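Local coordinates for putrescine aminotransferase (Halomonas elongata DSM 2581, PDB 6GWI), which probably catalyses pyridoxal-5'-phosphate-dependent transfer of an amino group from amines such as putrescine to a keto acid acceptor, at residues B[348-353]-B[430-435]; B[59-64]-B[335-340]; B[39-44]-B[49-54]. One frame throughout, in Å; residues are numbered along the deposited sequence.

Interaction 1: B[348-353]-B[430-435]; sequences DDLGPY and EEIDEL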
loop_
_atom_site.group_PDB
_atom_site.type_symbol
_atom_site.label_atom_id
_atom_site.label_comp_id
_atom_site.label_asym_id
_atom_site.label_seq_id
_atom_site.Cartn_x
_atom_site.Cartn_y
_atom_site.Cartn_z
ATOM N N ASP B 348 32.207 7.481 -2.883
ATOM C CA ASP B 348 33.576 7.878 -3.186
ATOM C C ASP B 348 33.684 9.127 -4.052
ATOM O O ASP B 348 34.750 9.753 -4.071
ATOM C CB ASP B 348 34.326 6.741 -3.897
ATOM C CG ASP B 348 34.439 5.490 -3.051
ATOM O OD1 ASP B 348 34.368 5.600 -1.810
ATOM O OD2 ASP B 348 34.619 4.397 -3.630
ATOM N N ASP B 349 32.624 9.505 -4.768
ATOM C CA ASP B 349 32.706 10.602 -5.729
ATOM C C ASP B 349 31.673 11.679 -5.425
ATOM O O ASP B 349 32.047 12.767 -4.979
ATOM C CB ASP B 349 32.539 10.052 -7.148
ATOM C CG ASP B 349 32.495 11.143 -8.201
ATOM O OD1 ASP B 349 32.828 12.302 -7.877
ATOM O OD2 ASP B 349 32.119 10.843 -9.353
ATOM N N LEU B 350 30.385 11.417 -5.644
ATOM C CA LEU B 350 29.387 12.480 -5.573
ATOM C C LEU B 350 29.144 12.929 -4.136
ATOM O O LEU B 350 28.914 14.117 -3.884
ATOM C CB LEU B 350 28.090 12.008 -6.228
ATOM C CG LEU B 350 28.260 11.581 -7.690
ATOM C CD1 LEU B 350 26.992 10.929 -8.225
ATOM C CD2 LEU B 350 28.667 12.760 -8.570
ATOM N N GLY B 351 29.189 12.001 -3.183
ATOM C CA GLY B 351 28.985 12.337 -1.795
ATOM C C GLY B 351 30.008 13.328 -1.282
ATOM O O GLY B 351 29.669 14.409 -0.789
ATOM N N PRO B 352 31.292 12.972 -1.374
ATOM C CA PRO B 352 32.336 13.934 -0.986
ATOM C C PRO B 352 32.295 15.222 -1.785
ATOM O O PRO B 352 32.573 16.294 -1.233
ATOM C CB PRO B 352 33.635 13.151 -1.232
ATOM C CG PRO B 352 33.241 11.723 -1.040
ATOM C CD PRO B 352 31.837 11.618 -1.586
ATOM N N TYR B 353 31.933 15.161 -3.068
ATOM C CA TYR B 353 31.885 16.379 -3.868
ATOM C C TYR B 353 30.753 17.284 -3.400
ATOM O O TYR B 353 30.938 18.497 -3.245
ATOM C CB TYR B 353 31.726 16.033 -5.346
ATOM C CG TYR B 353 31.809 17.241 -6.246
ATOM C CD1 TYR B 353 33.036 17.774 -6.611
ATOM C CD2 TYR B 353 30.659 17.857 -6.720
ATOM C CE1 TYR B 353 33.118 18.880 -7.430
ATOM C CE2 TYR B 353 30.730 18.964 -7.540
ATOM C CZ TYR B 353 31.962 19.471 -7.892
ATOM O OH TYR B 353 32.039 20.576 -8.709
ATOM N N GLU B 430 28.624 18.802 -12.477
ATOM C CA GLU B 430 28.171 20.104 -12.947
ATOM C C GLU B 430 26.745 20.384 -12.487
ATOM O O GLU B 430 26.393 21.540 -12.223
ATOM C CB GLU B 430 28.266 20.181 -14.474
ATOM C CG GLU B 430 27.789 18.935 -15.226
ATOM C CD GLU B 430 28.920 17.973 -15.565
ATOM O OE1 GLU B 430 29.593 17.482 -14.633
ATOM O OE2 GLU B 430 29.139 17.715 -16.768
ATOM N N GLU B 431 25.919 19.339 -12.360
ATOM C CA GLU B 431 24.558 19.519 -11.867
ATOM C C GLU B 431 24.532 19.773 -10.363
ATOM O O GLU B 431 23.667 20.512 -9.880
ATOM C CB GLU B 431 23.709 18.301 -12.243
ATOM C CG GLU B 431 23.442 18.214 -13.748
ATOM C CD GLU B 431 22.962 16.850 -14.209
ATOM O OE1 GLU B 431 23.055 15.875 -13.435
ATOM O OE2 GLU B 431 22.495 16.757 -15.363
ATOM N N ILE B 432 25.468 19.192 -9.608
ATOM C CA ILE B 432 25.603 19.559 -8.199
ATOM C C ILE B 432 26.013 21.021 -8.072
ATOM O O ILE B 432 25.520 21.745 -7.198
ATOM C CB ILE B 432 26.602 18.630 -7.482
ATOM C CG1 ILE B 432 25.965 17.259 -7.240
ATOM C CG2 ILE B 432 27.066 19.253 -6.160
ATOM C CD1 ILE B 432 26.944 16.193 -6.784
ATOM N N ASP B 433 26.938 21.470 -8.927
ATOM C CA ASP B 433 27.328 22.876 -8.937
ATOM C C ASP B 433 26.119 23.779 -9.140
ATOM O O ASP B 433 25.939 24.770 -8.421
ATOM C CB ASP B 433 28.360 23.128 -10.038
ATOM C CG ASP B 433 29.720 22.550 -9.710
ATOM O OD1 ASP B 433 30.009 22.335 -8.515
ATOM O OD2 ASP B 433 30.502 22.307 -10.654
ATOM N N GLU B 434 25.290 23.468 -10.140
ATOM C CA GLU B 434 24.097 24.267 -10.389
ATOM C C GLU B 434 23.184 24.280 -9.169
ATOM O O GLU B 434 22.623 25.323 -8.815
ATOM C CB GLU B 434 23.349 23.723 -11.610
ATOM C CG GLU B 434 22.133 24.545 -12.021
ATOM C CD GLU B 434 21.303 23.872 -13.099
ATOM O OE1 GLU B 434 21.609 22.715 -13.451
ATOM O OE2 GLU B 434 20.344 24.500 -13.597
ATOM N N LEU B 435 23.035 23.130 -8.506
ATOM C CA LEU B 435 22.172 23.041 -7.332
ATOM C C LEU B 435 22.597 24.024 -6.249
ATOM O O LEU B 435 21.776 24.795 -5.736
ATOM C CB LEU B 435 22.188 21.606 -6.796
ATOM C CG LEU B 435 21.244 21.245 -5.648
ATOM C CD1 LEU B 435 20.979 19.742 -5.660
ATOM C CD2 LEU B 435 21.790 21.667 -4.291
#
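Tyr-353 reaches from one helix to Ile-432 and Asp-433 on another, and its atoms, taken in order, show how one aromatic side chain can join an apolar contact to a polar one. CB points toward the helix of 430-435. With CG anti to the backbone N (chi1 -174°), the ring is carried across the gap between the helices. CD2 then lies 3.9 Å from Ile-432 CG2, and Ile-432 CD1 stands close to the same ring atom. Ile-432 CG2 meets the edge of the ring, near its plane, instead of covering a face, and the phenol and the isoleucine side chain extend from their helices in opposing senses, lying alongside one another. CE2 is shared between the two neighbours, as it touches Ile-432 CG2 and sits 3.6 Å from Asp-433 OD1. CZ lies 3.5 Å from Asp-433 OD1, and at the tip Tyr-353 OH donates a hydrogen bond of 2.7 Å to Asp-433 OD1. The phenol comes to the syn side of that oxygen, 19° out of the carboxylate plane, while ring and carboxylate planes stand 53° apart. Arg-357, one turn on from Tyr-353, forms a salt bridge through NE with Asp-433 OD1 and a hydrogen bond with Tyr-353 OH, so that phenol, carboxylate and guanidinium are tied into one cluster. Further inside, Leu-350 CD2 rests 4.2 Å from Ile-432 CD1 and extends the apolar side of the contact. The two helical segments, side by side in the class-III aminotransferase chain, run roughly parallel, with axes 11.1 Å apart at closest approach, a separation bridged by side chains. Helix 342-359 also sets Leu-350 against Leu-375, in the turn between strands 367-373 and 376-381, whereas helix 429-450 uses Glu-434 and Leu-435 to pack on Leu-50 of strand 48-50.

Interaction 2: B[59-64]-B[335-340]; sequences VNLGYG and ELLEAE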
loop_
_atom_site.group_PDB
_atom_site.type_symbol
_atom_site.label_atom_id
_atom_site.label_comp_id
_atom_site.label_asym_id
_atom_site.label_seq_id
_atom_site.Cartn_x
_atom_site.Cartn_y
_atom_site.Cartn_z
ATOM N N VAL B 59 13.876 8.542 -6.911
ATOM C CA VAL B 59 14.317 8.373 -8.296
ATOM C C VAL B 59 15.842 8.353 -8.358
ATOM O O VAL B 59 16.475 9.306 -8.826
ATOM C CB VAL B 59 13.738 9.475 -9.206
ATOM C CG1 VAL B 59 14.058 9.182 -10.668
ATOM C CG2 VAL B 59 12.225 9.608 -9.003
ATOM N N ASN B 60 16.440 7.246 -7.911
ATOM C CA ASN B 60 17.887 7.209 -7.726
ATOM C C ASN B 60 18.629 7.214 -9.056
ATOM O O ASN B 60 19.643 7.907 -9.203
ATOM C CB ASN B 60 18.270 5.979 -6.903
ATOM C CG ASN B 60 17.901 6.120 -5.438
ATOM O OD1 ASN B 60 17.338 7.133 -5.020
ATOM N ND2 ASN B 60 18.223 5.103 -4.649
ATOM N N LEU B 61 18.149 6.452 -10.038
ATOM C CA LEU B 61 18.784 6.419 -11.350
ATOM C C LEU B 61 18.330 7.556 -12.262
ATOM O O LEU B 61 18.643 7.532 -13.459
ATOM C CB LEU B 61 18.522 5.077 -12.031
ATOM C CG LEU B 61 19.233 3.869 -11.416
ATOM C CD1 LEU B 61 18.932 2.626 -12.238
ATOM C CD2 LEU B 61 20.741 4.086 -11.302
ATOM N N GLY B 62 17.614 8.542 -11.733
ATOM C CA GLY B 62 17.185 9.671 -12.530
ATOM C C GLY B 62 16.089 9.318 -13.511
ATOM O O GLY B 62 15.710 8.150 -13.642
ATOM N N TYR B 63 15.565 10.322 -14.199
ATOM C CA TYR B 63 14.497 10.104 -15.159
ATOM C C TYR B 63 15.087 9.753 -16.521
ATOM O O TYR B 63 16.192 10.179 -16.872
ATOM C CB TYR B 63 13.614 11.350 -15.263
ATOM C CG TYR B 63 13.045 11.818 -13.932
ATOM C CD1 TYR B 63 11.854 11.298 -13.438
ATOM C CD2 TYR B 63 13.698 12.785 -13.175
ATOM C CE1 TYR B 63 11.332 11.723 -12.228
ATOM C CE2 TYR B 63 13.182 13.215 -11.962
ATOM C CZ TYR B 63 11.999 12.680 -11.496
ATOM O OH TYR B 63 11.480 13.103 -10.293
ATOM N N GLY B 64 14.327 8.984 -17.294
ATOM C CA GLY B 64 14.720 8.639 -18.645
ATOM C C GLY B 64 15.588 7.412 -18.800
ATOM O O GLY B 64 16.259 7.279 -19.830
ATOM N N GLU B 335 20.129 -4.216 -10.632
ATOM C CA GLU B 335 21.224 -4.673 -11.485
ATOM C C GLU B 335 22.007 -3.497 -12.057
ATOM O O GLU B 335 23.237 -3.557 -12.178
ATOM C CB GLU B 335 20.680 -5.545 -12.617
ATOM C CG GLU B 335 20.190 -6.915 -12.176
ATOM C CD GLU B 335 19.342 -7.606 -13.232
ATOM O OE1 GLU B 335 18.946 -6.946 -14.216
ATOM O OE2 GLU B 335 19.060 -8.813 -13.073
ATOM N N LEU B 336 21.307 -2.424 -12.435
ATOM C CA LEU B 336 21.976 -1.244 -12.972
ATOM C C LEU B 336 22.746 -0.510 -11.880
ATOM O O LEU B 336 23.908 -0.131 -12.075
ATOM C CB LEU B 336 20.949 -0.314 -13.615
ATOM C CG LEU B 336 20.329 -0.813 -14.918
ATOM C CD1 LEU B 336 19.145 0.056 -15.302
ATOM C CD2 LEU B 336 21.368 -0.832 -16.027
ATOM N N LEU B 337 22.116 -0.304 -10.720
ATOM C CA LEU B 337 22.807 0.344 -9.612
ATOM C C LEU B 337 24.118 -0.365 -9.309
ATOM O O LEU B 337 25.138 0.280 -9.042
ATOM C CB LEU B 337 21.927 0.354 -8.363
ATOM C CG LEU B 337 20.801 1.385 -8.297
ATOM C CD1 LEU B 337 19.849 1.053 -7.157
ATOM C CD2 LEU B 337 21.372 2.779 -8.135
ATOM N N GLU B 338 24.104 -1.699 -9.350
ATOM C CA GLU B 338 25.293 -2.487 -9.051
ATOM C C GLU B 338 26.268 -2.499 -10.224
ATOM O O GLU B 338 27.465 -2.252 -10.046
ATOM C CB GLU B 338 24.884 -3.916 -8.684
ATOM C CG GLU B 338 26.025 -4.787 -8.188
ATOM C CD GLU B 338 25.554 -6.151 -7.718
ATOM O OE1 GLU B 338 24.559 -6.664 -8.271
ATOM O OE2 GLU B 338 26.181 -6.711 -6.794
ATOM N N ALA B 339 25.773 -2.795 -11.430
ATOM C CA ALA B 339 26.665 -2.944 -12.575
ATOM C C ALA B 339 27.367 -1.637 -12.915
ATOM O O ALA B 339 28.508 -1.651 -13.387
ATOM C CB ALA B 339 25.890 -3.450 -13.792
ATOM N N GLU B 340 26.704 -0.507 -12.696
ATOM C CA GLU B 340 27.281 0.797 -12.988
ATOM C C GLU B 340 27.967 1.420 -11.776
ATOM O O GLU B 340 28.389 2.578 -11.849
ATOM C CB GLU B 340 26.197 1.734 -13.525
ATOM C CG GLU B 340 25.493 1.191 -14.760
ATOM C CD GLU B 340 24.517 2.180 -15.360
ATOM O OE1 GLU B 340 24.156 3.154 -14.668
ATOM O OE2 GLU B 340 24.109 1.981 -16.525
#
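Leu-61 inserts its two methyls between Leu-336 and Leu-337, at the place where a type I beta turn, Val-59 to Gly-62, meets the last turn of helix 324-339 in this class-III aminotransferase. The turn is closed by Gly-62 N bonding to Val-59 O at 3.2 Å, and it presents Leu-61 to the helix. Each branch of Leu-61 has its own partner. CD1 lies against Leu-336, 3.8 Å from its CB and close to its CD1, the two side chains lying roughly perpendicular. CD2 turns to Leu-337, where CG and CD2 receive it. Outside the pair of segments, Val-342 of helix 342-359 touches both Leu-61 and Leu-337, and Glu-340 OE2 forms a salt bridge with Arg-65, which ties the residue just after helix 324-339 to the end of the loop, directly before helix 66-78. An alanine here in place of Leu-61 would remove both methyl branches and would probably leave a gap between turn and helix, with Leu-337 CD2 deprived of its nearest neighbour across the contact. That methyl pair is unusually tight: Leu-61 CD2 and Leu-337 CD2 are only 3.5 Å apart, closer than ordinary van der Waals contact between carbons.

Interaction 3: B[39-44]-B[49-54]; sequences VYIHDS and ILDGMA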
loop_
_atom_site.group_PDB
_atom_site.type_symbol
_atom_site.label_atom_id
_atom_site.label_comp_id
_atom_site.label_asym_id
_atom_site.label_seq_id
_atom_site.Cartn_x
_atom_site.Cartn_y
_atom_site.Cartn_z
ATOM N N VAL B 39 18.127 14.730 -14.261
ATOM C CA VAL B 39 17.770 15.179 -12.922
ATOM C C VAL B 39 16.777 16.346 -12.966
ATOM O O VAL B 39 16.603 17.044 -11.967
ATOM C CB VAL B 39 19.017 15.545 -12.100
ATOM C CG1 VAL B 39 19.961 14.356 -12.009
ATOM C CG2 VAL B 39 19.734 16.749 -12.712
ATOM N N TYR B 40 16.121 16.566 -14.108
ATOM C CA TYR B 40 15.275 17.735 -14.315
ATOM C C TYR B 40 13.828 17.336 -14.564
ATOM O O TYR B 40 13.553 16.372 -15.287
ATOM C CB TYR B 40 15.774 18.569 -15.507
ATOM C CG TYR B 40 17.137 19.176 -15.293
ATOM C CD1 TYR B 40 17.273 20.407 -14.669
ATOM C CD2 TYR B 40 18.289 18.517 -15.703
ATOM C CE1 TYR B 40 18.514 20.969 -14.463
ATOM C CE2 TYR B 40 19.536 19.072 -15.499
ATOM C CZ TYR B 40 19.641 20.299 -14.877
ATOM O OH TYR B 40 20.876 20.866 -14.666
ATOM N N ILE B 41 12.910 18.108 -13.984
ATOM C CA ILE B 41 11.485 17.973 -14.243
ATOM C C ILE B 41 11.014 19.204 -15.003
ATOM O O ILE B 41 11.647 20.265 -14.983
ATOM C CB ILE B 41 10.663 17.798 -12.948
ATOM C CG1 ILE B 41 10.823 19.027 -12.047
ATOM C CG2 ILE B 41 11.091 16.529 -12.234
ATOM C CD1 ILE B 41 9.962 19.004 -10.804
ATOM N N HIS B 42 9.868 19.063 -15.663
ATOM C CA HIS B 42 9.269 20.140 -16.436
ATOM C C HIS B 42 7.799 20.265 -16.068
ATOM O O HIS B 42 7.127 19.258 -15.827
ATOM C CB HIS B 42 9.407 19.881 -17.937
ATOM C CG HIS B 42 10.825 19.796 -18.409
ATOM N ND1 HIS B 42 11.616 18.686 -18.199
ATOM C CD2 HIS B 42 11.592 20.681 -19.088
ATOM C CE1 HIS B 42 12.808 18.892 -18.726
ATOM N NE2 HIS B 42 12.821 20.094 -19.272
ATOM N N ASP B 43 7.302 21.499 -16.017
ATOM C CA ASP B 43 5.909 21.749 -15.677
ATOM C C ASP B 43 5.146 22.257 -16.896
ATOM O O ASP B 43 5.721 22.562 -17.946
ATOM C CB ASP B 43 5.796 22.735 -14.501
ATOM C CG ASP B 43 6.261 24.143 -14.844
ATOM O OD1 ASP B 43 6.381 24.487 -16.040
ATOM O OD2 ASP B 43 6.499 24.920 -13.896
ATOM N N SER B 44 3.822 22.338 -16.742
ATOM C CA SER B 44 2.945 22.665 -17.860
ATOM C C SER B 44 3.152 24.079 -18.385
ATOM O O SER B 44 2.702 24.383 -19.495
ATOM C CB SER B 44 1.485 22.483 -17.440
ATOM O OG SER B 44 1.157 23.362 -16.379
ATOM N N ILE B 49 13.096 22.491 -14.043
ATOM C CA ILE B 49 13.475 22.585 -12.638
ATOM C C ILE B 49 14.418 21.441 -12.296
ATOM O O ILE B 49 14.133 20.281 -12.613
ATOM C CB ILE B 49 12.239 22.552 -11.717
ATOM C CG1 ILE B 49 11.243 23.646 -12.105
ATOM C CG2 ILE B 49 12.648 22.718 -10.268
ATOM C CD1 ILE B 49 9.978 23.118 -12.745
ATOM N N LEU B 50 15.529 21.762 -11.634
ATOM C CA LEU B 50 16.437 20.739 -11.127
ATOM C C LEU B 50 15.799 20.046 -9.925
ATOM O O LEU B 50 15.573 20.678 -8.888
ATOM C CB LEU B 50 17.777 21.369 -10.751
ATOM C CG LEU B 50 19.012 20.468 -10.647
ATOM C CD1 LEU B 50 20.266 21.314 -10.409
ATOM C CD2 LEU B 50 18.875 19.430 -9.542
ATOM N N ASP B 51 15.508 18.750 -10.060
ATOM C CA ASP B 51 14.799 17.999 -9.020
ATOM C C ASP B 51 15.794 17.552 -7.956
ATOM O O ASP B 51 16.326 16.443 -7.992
ATOM C CB ASP B 51 14.062 16.804 -9.615
ATOM C CG ASP B 51 13.180 16.089 -8.596
ATOM O OD1 ASP B 51 13.097 16.551 -7.438
ATOM O OD2 ASP B 51 12.570 15.057 -8.950
ATOM N N GLY B 52 16.040 18.432 -6.987
ATOM C CA GLY B 52 16.912 18.116 -5.875
ATOM C C GLY B 52 16.371 17.106 -4.885
ATOM O O GLY B 52 17.090 16.752 -3.944
ATOM N N MET B 53 15.135 16.630 -5.061
ATOM C CA MET B 53 14.549 15.629 -4.176
ATOM C C MET B 53 14.309 14.288 -4.865
ATOM O O MET B 53 13.715 13.390 -4.257
ATOM C CB MET B 53 13.226 16.137 -3.593
ATOM C CG MET B 53 13.358 17.221 -2.538
ATOM S SD MET B 53 14.271 16.707 -1.063
ATOM C CE MET B 53 13.217 15.404 -0.424
ATOM N N ALA B 54 14.739 14.136 -6.115
ATOM C CA ALA B 54 14.576 12.888 -6.857
ATOM C C ALA B 54 13.156 12.342 -6.699
ATOM O O ALA B 54 12.929 11.226 -6.227
ATOM C CB ALA B 54 15.613 11.856 -6.411
#
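Asp-51 OD2 is held by two donors, Tyr-63 OH and Gly-55 N, while Ile-41 CG2 packs 3.9 Å from the same oxygen. The other carboxylate oxygen, Asp-51 OD1, accepts from Met-53 N at 3.1 Å, reached from above the carboxylate plane, a capping bond ahead of the helix that follows. With both oxygens engaged, the carboxylate is fixed in its rotation. The backbone of Asp-51 is anchored too, its N bonding to Val-39 O at 2.8 Å. That last bond extends the ladder of a beta hairpin, strands 40-43 and 48-50, in which Ile-41 and Ile-49 make an antiparallel hydrogen-bonded pair with bonds in both directions. Tyr-40 and Leu-50 form the adjoining non-hydrogen-bonded pair, where Tyr-40 CE1 lies 3.8 Å from Leu-50 CB and the ring is oblique to the Leu-50 backbone. On the other face, Ile-41 CG1 takes the position between its backbone N and carbonyl carbon (chi1 61°), which brings it within 3.8 Å of Ile-49 CB. Tyr-82 of the second subunit packs against Ile-41 and Asp-51. Beyond the pair, Asp-43, whose OD1 accepts from Asn-47 N, sets its OD2 at 4.1 Å from Ile-49 CD1.

Along the chain interaction 3 closes first, interaction 2 follows, and interaction 1 comes last. Their centres form a nearly even triangle, with 1 and 3 about 16 Å apart and each about 17 Å from interaction 2. Helix 429-450 connects 1 with 3, since Glu-431 packs on Val-39 and its carbonyl oxygen on Leu-50. Interactions 3 and 2 are joined directly, Val-59 N probably hydrogen-bonding to Ala-54 O. Interactions 1 and 2 do not touch, yet their helices, 324-339 and 342-359, are consecutive. The N-terminal hairpin and loop are thereby knitted to helices 324-339 and 429-450 from the later part of the chain, and both 2 and 3 also meet the second subunit.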